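Local structure of telomerase reverse transcriptase (Candida tropicalis MYA-3404, 6ZD1) at residues Thr280-Pro283 with Val284-Leu288; Cys435-Gln438 with Ile439-Thr443. The protein probably lengthens chromosome ends as the catalytic subunit of telomerase, a reverse transcriptase that copies a template within the enzyme's RNA component into telomeric DNA repeats. All blocks are in the same frame, centred on the assembly; numbering follows the deposited sequence.

Contact 1 of 2, residues Thr280-Pro283 with Val284-Leu288; sequences TLSP and VRQVL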
loop_
_atom_site.group_PDB
_atom_site.type_symbol
_atom_site.label_atom_id
_atom_site.label_comp_id
_atom_site.label_asym_id
_atom_site.label_seq_id
_atom_site.Cartn_x
_atom_site.Cartn_y
_atom_site.Cartn_z
ATOM N N THR A 280 19.623 -10.156 -7.211
ATOM C CA THR A 280 20.114 -8.997 -7.947
ATOM C C THR A 280 19.421 -7.700 -7.552
ATOM O O THR A 280 20.101 -6.735 -7.182
ATOM C CB THR A 280 19.972 -9.242 -9.463
ATOM O OG1 THR A 280 20.610 -10.480 -9.811
ATOM C CG2 THR A 280 20.624 -8.117 -10.252
ATOM N N LEU A 281 18.087 -7.654 -7.578
ATOM C CA LEU A 281 17.386 -6.398 -7.319
ATOM C C LEU A 281 17.459 -6.010 -5.849
ATOM O O LEU A 281 17.708 -4.845 -5.517
ATOM C CB LEU A 281 15.925 -6.499 -7.762
ATOM C CG LEU A 281 15.628 -6.276 -9.244
ATOM C CD1 LEU A 281 14.125 -6.257 -9.485
ATOM C CD2 LEU A 281 16.273 -4.991 -9.736
ATOM N N SER A 282 17.208 -6.962 -4.952
ATOM C CA SER A 282 17.273 -6.654 -3.525
ATOM C C SER A 282 18.646 -6.145 -3.102
ATOM O O SER A 282 18.703 -5.131 -2.383
ATOM C CB SER A 282 16.849 -7.882 -2.711
ATOM O OG SER A 282 16.873 -7.603 -1.322
ATOM N N PRO A 283 19.771 -6.757 -3.503
ATOM C CA PRO A 283 21.069 -6.163 -3.140
ATOM C C PRO A 283 21.269 -4.764 -3.692
ATOM O O PRO A 283 21.783 -3.893 -2.979
ATOM C CB PRO A 283 22.082 -7.156 -3.726
ATOM C CG PRO A 283 21.355 -8.445 -3.752
ATOM C CD PRO A 283 19.949 -8.081 -4.128
ATOM N N VAL A 284 20.865 -4.519 -4.941
ATOM C CA VAL A 284 21.038 -3.192 -5.530
ATOM C C VAL A 284 20.300 -2.150 -4.700
ATOM O O VAL A 284 20.841 -1.084 -4.384
ATOM C CB VAL A 284 20.573 -3.185 -6.997
ATOM C CG1 VAL A 284 20.394 -1.757 -7.495
ATOM C CG2 VAL A 284 21.574 -3.920 -7.869
ATOM N N ARG A 285 19.062 -2.457 -4.305
ATOM C CA ARG A 285 18.306 -1.513 -3.490
ATOM C C ARG A 285 18.933 -1.351 -2.109
ATOM O O ARG A 285 18.960 -0.241 -1.562
ATOM C CB ARG A 285 16.849 -1.960 -3.377
ATOM C CG ARG A 285 15.981 -1.000 -2.588
ATOM C CD ARG A 285 14.505 -1.189 -2.886
ATOM N NE ARG A 285 14.027 -2.524 -2.544
ATOM C CZ ARG A 285 12.746 -2.880 -2.572
ATOM N NH1 ARG A 285 11.821 -1.995 -2.922
ATOM N NH2 ARG A 285 12.385 -4.115 -2.248
ATOM N N GLN A 286 19.478 -2.434 -1.545
ATOM C CA GLN A 286 20.082 -2.343 -0.217
ATOM C C GLN A 286 21.319 -1.452 -0.227
ATOM O O GLN A 286 21.512 -0.637 0.685
ATOM C CB GLN A 286 20.447 -3.731 0.306
ATOM C CG GLN A 286 19.273 -4.604 0.709
ATOM C CD GLN A 286 19.733 -5.940 1.270
ATOM O OE1 GLN A 286 20.399 -5.993 2.306
ATOM N NE2 GLN A 286 19.394 -7.023 0.579
ATOM N N VAL A 287 22.169 -1.591 -1.247
ATOM C CA VAL A 287 23.391 -0.796 -1.296
ATOM C C VAL A 287 23.061 0.666 -1.563
ATOM O O VAL A 287 23.659 1.570 -0.969
ATOM C CB VAL A 287 24.356 -1.365 -2.350
ATOM C CG1 VAL A 287 25.625 -0.525 -2.422
ATOM C CG2 VAL A 287 24.681 -2.814 -2.032
ATOM N N LEU A 288 22.088 0.923 -2.438
ATOM C CA LEU A 288 21.667 2.299 -2.678
ATOM C C LEU A 288 21.143 2.935 -1.398
ATOM O O LEU A 288 21.441 4.101 -1.109
ATOM C CB LEU A 288 20.605 2.344 -3.774
ATOM C CG LEU A 288 21.059 1.985 -5.190
ATOM C CD1 LEU A 288 19.875 2.002 -6.136
ATOM C CD2 LEU A 288 22.141 2.936 -5.670
#
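Ser282 and Gln286 meet twice, one turn apart on helix 263-298. The backbone N of Gln286 gives its hydrogen to Ser282 O at 2.9 Å, and beside that bond its amide NE2 donates to Ser282 OG at 3.2 Å, the hydroxyl lying 21° out of the amide plane. Ser282 OG can be met there because it stands anti to its own backbone N (chi1 -179°), while the Gln286 chain runs extended beyond CG, which itself passes 3.2 Å from Ser282 O.

The helical ladder continues on both sides of this pair: Val284 N to Thr280 O, Arg285 N to Leu281 O at 3.0 Å, and Val287 N to Pro283 O at 2.9 Å. Pro283 has no N-H to give to the turn before it, and the helix kinks there. The two valines each lay CG2 against the carbonyl oxygen four residues back, Val284 CG2 lying 3.3 Å from Thr280 O.

Further out, Ser282 OG is also hydrogen-bonded to Glu668 OE2, and Gln286 NE2 to Arg372 O. Strand 368-372 and Ile426 pack on Pro283 and Val287. On this largely buried stretch of the reverse transcriptase region, the two acceptors of NE2 probably fix which way the amide is turned, and the serine hydroxyl, accepting from NE2, can probably offer its own hydrogen to the Glu668 carboxylate.

Contact 2 of 2, residues Cys435-Gln438 with Ile439-Thr443; sequences CHSQ and IEDAT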
loop_
_atom_site.group_PDB
_atom_site.type_symbol
_atom_site.label_atom_id
_atom_site.label_comp_id
_atom_site.label_asym_id
_atom_site.label_seq_id
_atom_site.Cartn_x
_atom_site.Cartn_y
_atom_site.Cartn_z
ATOM N N CYS A 435 20.997 -0.620 -12.365
ATOM C CA CYS A 435 20.346 0.685 -12.294
ATOM C C CYS A 435 20.119 1.254 -13.689
ATOM O O CYS A 435 19.009 1.686 -14.023
ATOM C CB CYS A 435 21.178 1.647 -11.444
ATOM S SG CYS A 435 21.193 1.271 -9.668
ATOM N N HIS A 436 21.159 1.237 -14.529
ATOM C CA HIS A 436 21.014 1.718 -15.900
ATOM C C HIS A 436 19.990 0.897 -16.667
ATOM O O HIS A 436 19.189 1.449 -17.430
ATOM C CB HIS A 436 22.360 1.694 -16.619
ATOM C CG HIS A 436 23.298 2.771 -16.175
ATOM N ND1 HIS A 436 24.373 3.181 -16.934
ATOM C CD2 HIS A 436 23.322 3.523 -15.050
ATOM C CE1 HIS A 436 25.020 4.139 -16.294
ATOM N NE2 HIS A 436 24.404 4.365 -15.148
ATOM N N SER A 437 19.999 -0.425 -16.479
ATOM C CA SER A 437 19.034 -1.271 -17.173
ATOM C C SER A 437 17.605 -0.933 -16.763
ATOM O O SER A 437 16.706 -0.877 -17.611
ATOM C CB SER A 437 19.336 -2.743 -16.901
ATOM O OG SER A 437 18.349 -3.577 -17.481
ATOM N N GLN A 438 17.375 -0.690 -15.470
ATOM C CA GLN A 438 16.036 -0.325 -15.017
ATOM C C GLN A 438 15.621 1.039 -15.557
ATOM O O GLN A 438 14.451 1.248 -15.898
ATOM C CB GLN A 438 15.975 -0.332 -13.490
ATOM C CG GLN A 438 16.130 -1.708 -12.857
ATOM C CD GLN A 438 14.836 -2.499 -12.834
ATOM O OE1 GLN A 438 13.813 -2.022 -12.341
ATOM N NE2 GLN A 438 14.875 -3.717 -13.367
ATOM N N ILE A 439 16.561 1.980 -15.638
ATOM C CA ILE A 439 16.232 3.314 -16.131
ATOM C C ILE A 439 15.998 3.286 -17.635
ATOM O O ILE A 439 14.987 3.795 -18.134
ATOM C CB ILE A 439 17.346 4.311 -15.770
ATOM C CG1 ILE A 439 17.486 4.458 -14.257
ATOM C CG2 ILE A 439 17.079 5.661 -16.419
ATOM C CD1 ILE A 439 18.826 5.027 -13.838
ATOM N N GLU A 440 16.920 2.679 -18.379
ATOM C CA GLU A 440 16.940 2.833 -19.828
ATOM C C GLU A 440 16.134 1.775 -20.570
ATOM O O GLU A 440 15.723 2.024 -21.708
ATOM C CB GLU A 440 18.387 2.817 -20.332
ATOM C CG GLU A 440 19.284 3.830 -19.632
ATOM C CD GLU A 440 20.745 3.717 -20.035
ATOM O OE1 GLU A 440 21.449 4.752 -19.990
ATOM O OE2 GLU A 440 21.187 2.601 -20.389
ATOM N N ASP A 441 15.877 0.617 -19.961
ATOM C CA ASP A 441 15.207 -0.478 -20.650
ATOM C C ASP A 441 13.818 -0.772 -20.100
ATOM O O ASP A 441 13.217 -1.780 -20.484
ATOM C CB ASP A 441 16.057 -1.751 -20.594
ATOM C CG ASP A 441 17.456 -1.544 -21.138
ATOM O OD1 ASP A 441 18.420 -1.688 -20.360
ATOM O OD2 ASP A 441 17.592 -1.231 -22.340
ATOM N N ALA A 442 13.292 0.069 -19.216
ATOM C CA ALA A 442 11.950 -0.153 -18.694
ATOM C C ALA A 442 10.930 0.031 -19.812
ATOM O O ALA A 442 10.901 1.076 -20.470
ATOM C CB ALA A 442 11.661 0.797 -17.534
ATOM N N THR A 443 10.117 -0.996 -20.046
ATOM C CA THR A 443 9.059 -0.957 -21.043
ATOM C C THR A 443 7.743 -1.366 -20.396
ATOM O O THR A 443 7.717 -2.049 -19.369
ATOM C CB THR A 443 9.358 -1.877 -22.240
ATOM O OG1 THR A 443 9.512 -3.228 -21.786
ATOM C CG2 THR A 443 10.628 -1.436 -22.951
#
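The C-terminal end of helix 428-440 is the element here, where the chain unwinds within the reverse transcriptase region and passes into strand 443-446 of the mixed sheet. Three successive backbone bonds carry the last turn: Ile439 N to Cys435 O, Glu440 N to His436 O at 2.7 Å, and Asp441 N to Ser437 O at 2.9 Å. The third is the least straight, with an N-H...O angle of 144°, and its donor is tilted 34° from the carbonyl plane, consistent with Asp441 being the first residue to leave helical angles.

Ile439 folds back along the helix, with CG1 anti to its own carbonyl carbon (chi1 -63°) and 3.2 Å from Cys435 O. Its side chain also packs on Leu352 and Phe472. Glu440 runs its aliphatic part over the preceding turn, CG 3.2 Å from His436 O, and sends OE1 to a salt bridge with Lys353 on helix 349-359. Past the helix, Ala442 CB rests 3.3 Å from Gln438 O, and Thr443 pairs through its backbone with Thr230. Partly exposed, Asp441 turns its carboxylate back over Ser437, whose OG donates a weak, long hydrogen bond to Asp441 OD1 at 3.4 Å.

Both contacts are local, between residues about one turn apart in the reverse transcriptase region; contact 1 lies within the long helix 263-298, contact 2 where helix 428-440 runs out. Their centres are about 15 Å apart, and the helices pack directly: Cys435 SG sits 3.8 Å from both Val284 CG1 and Leu288 CD1, and Leu281 also touches Gln438. Contact 1 is the more buried, and its side-chain bond joins neutral groups that have further polar partners. Contact 2 is only partly buried; there carboxylates take part, Asp441 in a weak bond within the contact and Glu440 with Lys353 of a third helix, outside it, while Cys435 and Gln438 face contact 1.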